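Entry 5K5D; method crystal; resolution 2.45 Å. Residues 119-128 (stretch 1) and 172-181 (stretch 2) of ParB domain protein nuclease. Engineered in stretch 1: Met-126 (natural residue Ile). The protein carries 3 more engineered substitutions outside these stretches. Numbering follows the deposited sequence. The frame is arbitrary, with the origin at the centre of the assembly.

Stretch 1 119-128: IADRIAKMQA
Stretch 2 172-181: EYERILKELD

Both stretches are helical and belong to one chain. Residues 119-128 lie in a helix that begins earlier in the chain, and so do residues 172-180; Asp-181 has left the helix, with phi/psi of -155/64°. Most helical residues have phi near -60° and psi between -30° and -55°. Backbone i to i+4 bonds such as Ala-124 N to Ala-120 O (3.0 Å) and Ile-176 N to Glu-172 O (3.0 Å) set the pitch.

The helix axes approach to 9.9 Å. Their N-to-C directions make an angle of 113°, so the helices cross steeply and the contact is compact, burying 396 Å² over both sides. The register is fixed by Ala-120 CA and Leu-177 CA, 6.5 Å apart.

Ala-120 lies at this close point. Its CA-to-CB bond points toward the second helix, and its methyl is short enough to fit between several larger side chains. Ala-120 CB is 3.7 Å from Leu-177 CD2, 4.2 Å from Ile-176 CG2 and 3.6 Å from Tyr-173 CZ.

Ile-176 is the knob of the packing. It points toward the first helix and sits among Ala-120, Ile-123, Ala-124 and Gln-127. Its chi1 is m (-70°) and chi2 is t (-170°). This extended rotamer carries Ile-176 CD1 along the first helix, to 4.2 Å from Ala-124 CB and 3.5 Å from Gln-127 OE1. The other branch places Ile-176 CG2 4.1 Å from Ile-123 CG2. The small side chain of Ala-124 leaves its backbone accessible, with Ala-124 CA 4.0 Å from Ile-176 CD1.

Ile-119 and Ile-123 share an m, m rotamer. Each offers CG2 to the contact, and Ile-119 CG2 lies 3.7 Å from Leu-180 CD1. Leu-180 points toward the first helix with chi1 m (-74°) and chi2 t (171°). Leu-177 has the same m, t rotamer but starts away from the first helix; its end comes nearer, so CD2 still reaches the Ala-120 methyl.

The single hydrogen bond between the stretches runs from Tyr-173 OH to Asp-121 OD1, at 2.8 Å. Tyr-173 starts sideways. With chi1 t (-165°) and chi2 -95°, its ring reaches the first helix and brings the hydroxyl to the carboxylate. Asp-121 starts away, but chi1 m (-78°) and chi2 16° bring its end nearer. OD1 meets the ring edge, near the ring plane, as suits a bond to a phenol hydroxyl. Tyrosine serves both needs here: apolar ring carbons against the Ala-120 methyl and a polar tip for the aspartate, whose carboxylate also has hydrogen-bonding partners elsewhere in the structure.

Gln-127 closes one margin. Its m, t rotamer, with chi3 -5°, extends the amide past Ile-176. Glu-179, also m, t, leaves OE1 4.2 Å from Gln-127 NE2, too far for a hydrogen bond. Arg-122, Lys-125, Glu-174 and Lys-178 are out of reach of the opposing stretch. So is Met-126, an engineered selenomethionine (Ile in the natural sequence) with chi1 and chi2 both m and chi3 123°.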

ATOM      1  N   ILE B 119      -3.797   1.617  -1.706  1.00 34.50           N
ATOM      2  CA  ILE B 119      -4.199   2.587  -2.711  1.00 38.02           C
ATOM      3  C   ILE B 119      -4.818   1.898  -3.930  1.00 32.40           C
ATOM      4  O   ILE B 119      -5.948   2.203  -4.307  1.00 33.73           O
ATOM      5  CB  ILE B 119      -3.014   3.478  -3.142  1.00 35.50           C
ATOM      6  CG1 ILE B 119      -2.516   4.309  -1.955  1.00 39.53           C
ATOM      7  CG2 ILE B 119      -3.414   4.389  -4.286  1.00 37.04           C
ATOM      8  CD1 ILE B 119      -3.547   5.288  -1.403  1.00 34.43           C
ATOM      9  N   ALA B 120      -4.092   0.958  -4.528  1.00 28.67           N
ATOM     10  CA  ALA B 120      -4.553   0.308  -5.756  1.00 36.56           C
ATOM     11  C   ALA B 120      -5.909  -0.382  -5.584  1.00 33.45           C
ATOM     12  O   ALA B 120      -6.744  -0.363  -6.489  1.00 32.44           O
ATOM     13  CB  ALA B 120      -3.506  -0.672  -6.273  1.00 46.73           C
ATOM     14  N   ASP B 121      -6.113  -0.987  -4.418  1.00 32.85           N
ATOM     15  CA  ASP B 121      -7.387  -1.598  -4.054  1.00 33.59           C
ATOM     16  C   ASP B 121      -8.521  -0.578  -4.031  1.00 41.85           C
ATOM     17  O   ASP B 121      -9.640  -0.886  -4.442  1.00 50.24           O
ATOM     18  CB  ASP B 121      -7.287  -2.267  -2.676  1.00 39.35           C
ATOM     19  CG  ASP B 121      -6.575  -3.611  -2.722  1.00 45.33           C
ATOM     20  OD1 ASP B 121      -5.893  -3.909  -3.727  1.00 49.73           O
ATOM     21  OD2 ASP B 121      -6.694  -4.369  -1.740  1.00 51.08           O
ATOM     22  N   ARG B 122      -8.238   0.626  -3.536  1.00 48.13           N
ATOM     23  CA  ARG B 122      -9.246   1.684  -3.482  1.00 47.93           C
ATOM     24  C   ARG B 122      -9.608   2.122  -4.891  1.00 45.54           C
ATOM     25  O   ARG B 122     -10.785   2.234  -5.240  1.00 46.30           O
ATOM     26  CB  ARG B 122      -8.748   2.900  -2.701  1.00 48.49           C
ATOM     27  CG  ARG B 122      -8.269   2.629  -1.285  1.00 52.83           C
ATOM     28  CD  ARG B 122      -9.316   1.926  -0.448  1.00 53.54           C
ATOM     29  NE  ARG B 122      -9.144   2.215   0.975  1.00 56.69           N
ATOM     30  CZ  ARG B 122      -8.271   1.606   1.773  1.00 50.69           C
ATOM     31  NH1 ARG B 122      -7.468   0.662   1.292  1.00 48.54           N
ATOM     32  NH2 ARG B 122      -8.199   1.943   3.053  1.00 45.59           N
ATOM     33  N   ILE B 123      -8.580   2.374  -5.696  1.00 35.41           N
ATOM     34  CA  ILE B 123      -8.775   2.830  -7.065  1.00 45.48           C
ATOM     35  C   ILE B 123      -9.554   1.801  -7.882  1.00 54.25           C
ATOM     36  O   ILE B 123     -10.319   2.154  -8.780  1.00 55.91           O
ATOM     37  CB  ILE B 123      -7.427   3.124  -7.758  1.00 47.54           C
ATOM     38  CG1 ILE B 123      -6.721   4.301  -7.081  1.00 45.81           C
ATOM     39  CG2 ILE B 123      -7.634   3.401  -9.238  1.00 49.24           C
ATOM     40  CD1 ILE B 123      -7.467   5.599  -7.188  1.00 47.26           C
ATOM     41  N   ALA B 124      -9.361   0.525  -7.563  1.00 57.50           N
ATOM     42  CA  ALA B 124     -10.044  -0.547  -8.276  1.00 58.57           C
ATOM     43  C   ALA B 124     -11.548  -0.480  -8.041  1.00 61.13           C
ATOM     44  O   ALA B 124     -12.334  -0.605  -8.978  1.00 66.70           O
ATOM     45  CB  ALA B 124      -9.497  -1.903  -7.853  1.00 54.69           C
ATOM     46  N   LYS B 125     -11.941  -0.278  -6.786  1.00 56.77           N
ATOM     47  CA  LYS B 125     -13.348  -0.159  -6.428  1.00 57.32           C
ATOM     48  C   LYS B 125     -13.957   1.107  -7.024  1.00 68.56           C
ATOM     49  O   LYS B 125     -15.134   1.131  -7.383  1.00 75.31           O
ATOM     50  CB  LYS B 125     -13.509  -0.151  -4.911  1.00 54.85           C
ATOM     51  CG  LYS B 125     -12.895  -1.350  -4.204  1.00 51.72           C
ATOM     52  CD  LYS B 125     -13.087  -1.226  -2.703  1.00 54.54           C
ATOM     53  CE  LYS B 125     -12.530  -2.420  -1.947  1.00 52.25           C
ATOM     54  NZ  LYS B 125     -12.713  -2.238  -0.479  1.00 45.73           N
HETATM   55  N   MSE B 126     -13.146   2.155  -7.125  1.00 70.83           N
HETATM   56  CA  MSE B 126     -13.574   3.420  -7.715  1.00 75.45           C
HETATM   57  C   MSE B 126     -13.862   3.287  -9.209  1.00 74.39           C
HETATM   58  O   MSE B 126     -14.548   4.122  -9.798  1.00 74.82           O
HETATM   59  CB  MSE B 126     -12.505   4.496  -7.501  1.00 79.90           C
HETATM   60  CG  MSE B 126     -12.438   5.059  -6.090  1.00 81.22           C
HETATM   61 SE   MSE B 126     -13.888   6.309  -5.703  1.00151.70          SE
HETATM   62  CE  MSE B 126     -14.651   5.415  -4.143  1.00 93.44           C
ATOM     63  N   GLN B 127     -13.325   2.239  -9.823  1.00 73.75           N
ATOM     64  CA  GLN B 127     -13.508   2.024 -11.253  1.00 79.28           C
ATOM     65  C   GLN B 127     -14.584   0.977 -11.531  1.00 83.93           C
ATOM     66  O   GLN B 127     -15.161   0.940 -12.618  1.00 88.64           O
ATOM     67  CB  GLN B 127     -12.184   1.617 -11.902  1.00 79.19           C
ATOM     68  CG  GLN B 127     -11.084   2.659 -11.778  1.00 80.06           C
ATOM     69  CD  GLN B 127      -9.769   2.194 -12.380  1.00 84.21           C
ATOM     70  OE1 GLN B 127      -9.640   1.046 -12.810  1.00 86.66           O
ATOM     71  NE2 GLN B 127      -8.784   3.086 -12.413  1.00 83.59           N
ATOM     72  N   ALA B 128     -14.845   0.124 -10.547  1.00 80.67           N
ATOM     73  CA  ALA B 128     -15.919  -0.854 -10.654  1.00 84.77           C
ATOM     74  C   ALA B 128     -17.260  -0.210 -10.308  1.00 92.23           C
ATOM     75  O   ALA B 128     -18.322  -0.776 -10.573  1.00 90.85           O
ATOM     76  CB  ALA B 128     -15.649  -2.044  -9.749  1.00 81.50           C
ATOM     77  N   GLU B 172      -5.530  -6.107 -15.004  1.00 41.11           N
ATOM     78  CA  GLU B 172      -6.133  -4.814 -14.715  1.00 42.34           C
ATOM     79  C   GLU B 172      -5.460  -4.193 -13.499  1.00 44.18           C
ATOM     80  O   GLU B 172      -5.097  -3.016 -13.518  1.00 49.72           O
ATOM     81  CB  GLU B 172      -7.636  -4.967 -14.479  1.00 43.40           C
ATOM     82  CG  GLU B 172      -8.348  -5.767 -15.563  1.00 58.91           C
ATOM     83  CD  GLU B 172      -9.788  -6.096 -15.205  1.00 70.59           C
ATOM     84  OE1 GLU B 172     -10.004  -7.022 -14.393  1.00 61.33           O
ATOM     85  OE2 GLU B 172     -10.705  -5.433 -15.737  1.00 80.70           O
ATOM     86  N   TYR B 173      -5.285  -4.993 -12.449  1.00 42.81           N
ATOM     87  CA  TYR B 173      -4.624  -4.533 -11.229  1.00 41.80           C
ATOM     88  C   TYR B 173      -3.210  -4.031 -11.518  1.00 46.28           C
ATOM     89  O   TYR B 173      -2.789  -3.002 -10.994  1.00 49.34           O
ATOM     90  CB  TYR B 173      -4.576  -5.645 -10.179  1.00 35.53           C
ATOM     91  CG  TYR B 173      -4.248  -5.150  -8.786  1.00 35.64           C
ATOM     92  CD1 TYR B 173      -2.944  -5.172  -8.304  1.00 31.79           C
ATOM     93  CD2 TYR B 173      -5.245  -4.657  -7.954  1.00 40.48           C
ATOM     94  CE1 TYR B 173      -2.646  -4.719  -7.027  1.00 31.89           C
ATOM     95  CE2 TYR B 173      -4.958  -4.200  -6.680  1.00 39.75           C
ATOM     96  CZ  TYR B 173      -3.659  -4.233  -6.222  1.00 40.20           C
ATOM     97  OH  TYR B 173      -3.382  -3.777  -4.955  1.00 41.61           O
ATOM     98  N   GLU B 174      -2.480  -4.765 -12.350  1.00 41.56           N
ATOM     99  CA  GLU B 174      -1.124  -4.375 -12.708  1.00 50.06           C
ATOM    100  C   GLU B 174      -1.100  -3.064 -13.488  1.00 51.29           C
ATOM    101  O   GLU B 174      -0.218  -2.230 -13.286  1.00 55.74           O
ATOM    102  CB  GLU B 174      -0.444  -5.475 -13.522  1.00 54.87           C
ATOM    103  CG  GLU B 174       0.978  -5.148 -13.928  1.00 57.36           C
ATOM    104  CD  GLU B 174       1.575  -6.204 -14.835  1.00 69.62           C
ATOM    105  OE1 GLU B 174       2.214  -5.833 -15.844  1.00 79.51           O
ATOM    106  OE2 GLU B 174       1.404  -7.405 -14.539  1.00 64.51           O
ATOM    107  N   ARG B 175      -2.065  -2.887 -14.384  1.00 47.88           N
ATOM    108  CA  ARG B 175      -2.128  -1.672 -15.185  1.00 52.81           C
ATOM    109  C   ARG B 175      -2.409  -0.490 -14.273  1.00 50.47           C
ATOM    110  O   ARG B 175      -1.905   0.613 -14.486  1.00 41.36           O
ATOM    111  CB  ARG B 175      -3.204  -1.785 -16.267  1.00 59.52           C
ATOM    112  CG  ARG B 175      -4.480  -1.008 -15.971  1.00 73.49           C
ATOM    113  CD  ARG B 175      -5.516  -1.186 -17.076  1.00 83.03           C
ATOM    114  NE  ARG B 175      -5.769  -2.595 -17.365  1.00 85.76           N
ATOM    115  CZ  ARG B 175      -6.953  -3.089 -17.714  1.00 84.58           C
ATOM    116  NH1 ARG B 175      -8.005  -2.288 -17.812  1.00 83.65           N
ATOM    117  NH2 ARG B 175      -7.086  -4.385 -17.961  1.00 82.62           N
ATOM    118  N   ILE B 176      -3.219  -0.735 -13.247  1.00 50.40           N
ATOM    119  CA  ILE B 176      -3.529   0.286 -12.259  1.00 49.16           C
ATOM    120  C   ILE B 176      -2.266   0.723 -11.523  1.00 50.78           C
ATOM    121  O   ILE B 176      -2.052   1.911 -11.294  1.00 47.71           O
ATOM    122  CB  ILE B 176      -4.576  -0.215 -11.255  1.00 46.49           C
ATOM    123  CG1 ILE B 176      -5.933  -0.350 -11.948  1.00 47.45           C
ATOM    124  CG2 ILE B 176      -4.664   0.725 -10.069  1.00 41.66           C
ATOM    125  CD1 ILE B 176      -7.082  -0.599 -11.005  1.00 47.67           C
ATOM    126  N   LEU B 177      -1.428  -0.247 -11.166  1.00 50.31           N
ATOM    127  CA  LEU B 177      -0.151   0.037 -10.528  1.00 46.53           C
ATOM    128  C   LEU B 177       0.696   0.946 -11.400  1.00 54.40           C
ATOM    129  O   LEU B 177       1.227   1.955 -10.930  1.00 55.76           O
ATOM    130  CB  LEU B 177       0.616  -1.255 -10.259  1.00 45.89           C
ATOM    131  CG  LEU B 177      -0.087  -2.268  -9.364  1.00 47.90           C
ATOM    132  CD1 LEU B 177       0.775  -3.515  -9.185  1.00 38.64           C
ATOM    133  CD2 LEU B 177      -0.420  -1.626  -8.030  1.00 45.42           C
ATOM    134  N   LYS B 178       0.830   0.580 -12.673  1.00 52.18           N
ATOM    135  CA  LYS B 178       1.641   1.359 -13.600  1.00 48.59           C
ATOM    136  C   LYS B 178       1.166   2.805 -13.656  1.00 47.85           C
ATOM    137  O   LYS B 178       1.972   3.732 -13.603  1.00 52.88           O
ATOM    138  CB  LYS B 178       1.651   0.726 -14.995  1.00 51.83           C
ATOM    139  CG  LYS B 178       2.529  -0.513 -15.101  1.00 54.58           C
ATOM    140  CD  LYS B 178       2.690  -0.971 -16.545  1.00 59.14           C
ATOM    141  CE  LYS B 178       1.344  -1.306 -17.177  1.00 65.85           C
ATOM    142  NZ  LYS B 178       1.484  -1.859 -18.558  1.00 60.31           N
ATOM    143  N   GLU B 179      -0.146   2.995 -13.742  1.00 47.58           N
ATOM    144  CA  GLU B 179      -0.723   4.336 -13.771  1.00 53.36           C
ATOM    145  C   GLU B 179      -0.281   5.173 -12.574  1.00 54.29           C
ATOM    146  O   GLU B 179      -0.044   6.373 -12.700  1.00 52.91           O
ATOM    147  CB  GLU B 179      -2.249   4.259 -13.815  1.00 57.59           C
ATOM    148  CG  GLU B 179      -2.797   3.612 -15.073  1.00 64.81           C
ATOM    149  CD  GLU B 179      -4.283   3.340 -14.983  1.00 70.83           C
ATOM    150  OE1 GLU B 179      -4.832   3.411 -13.862  1.00 72.43           O
ATOM    151  OE2 GLU B 179      -4.904   3.055 -16.029  1.00 73.61           O
ATOM    152  N   LEU B 180      -0.173   4.526 -11.416  1.00 54.23           N
ATOM    153  CA  LEU B 180       0.176   5.200 -10.169  1.00 46.42           C
ATOM    154  C   LEU B 180       1.675   5.432 -10.016  1.00 47.64           C
ATOM    155  O   LEU B 180       2.108   6.178  -9.135  1.00 46.95           O
ATOM    156  CB  LEU B 180      -0.326   4.384  -8.981  1.00 45.26           C
ATOM    157  CG  LEU B 180      -1.829   4.413  -8.717  1.00 45.37           C
ATOM    158  CD1 LEU B 180      -2.194   3.390  -7.649  1.00 40.74           C
ATOM    159  CD2 LEU B 180      -2.254   5.814  -8.303  1.00 42.94           C
ATOM    160  N   ASP B 181       2.463   4.787 -10.869  1.00 49.04           N
ATOM    161  CA  ASP B 181       3.914   4.847 -10.769  1.00 49.82           C
ATOM    162  C   ASP B 181       4.541   4.570 -12.131  1.00 54.87           C
ATOM    163  O   ASP B 181       5.251   3.581 -12.308  1.00 59.68           O
ATOM    164  CB  ASP B 181       4.406   3.826  -9.739  1.00 46.04           C
ATOM    165  CG  ASP B 181       5.911   3.865  -9.543  1.00 49.25           C
ATOM    166  OD1 ASP B 181       6.488   4.974  -9.518  1.00 54.36           O
ATOM    167  OD2 ASP B 181       6.516   2.781  -9.415  1.00 44.34           O
TER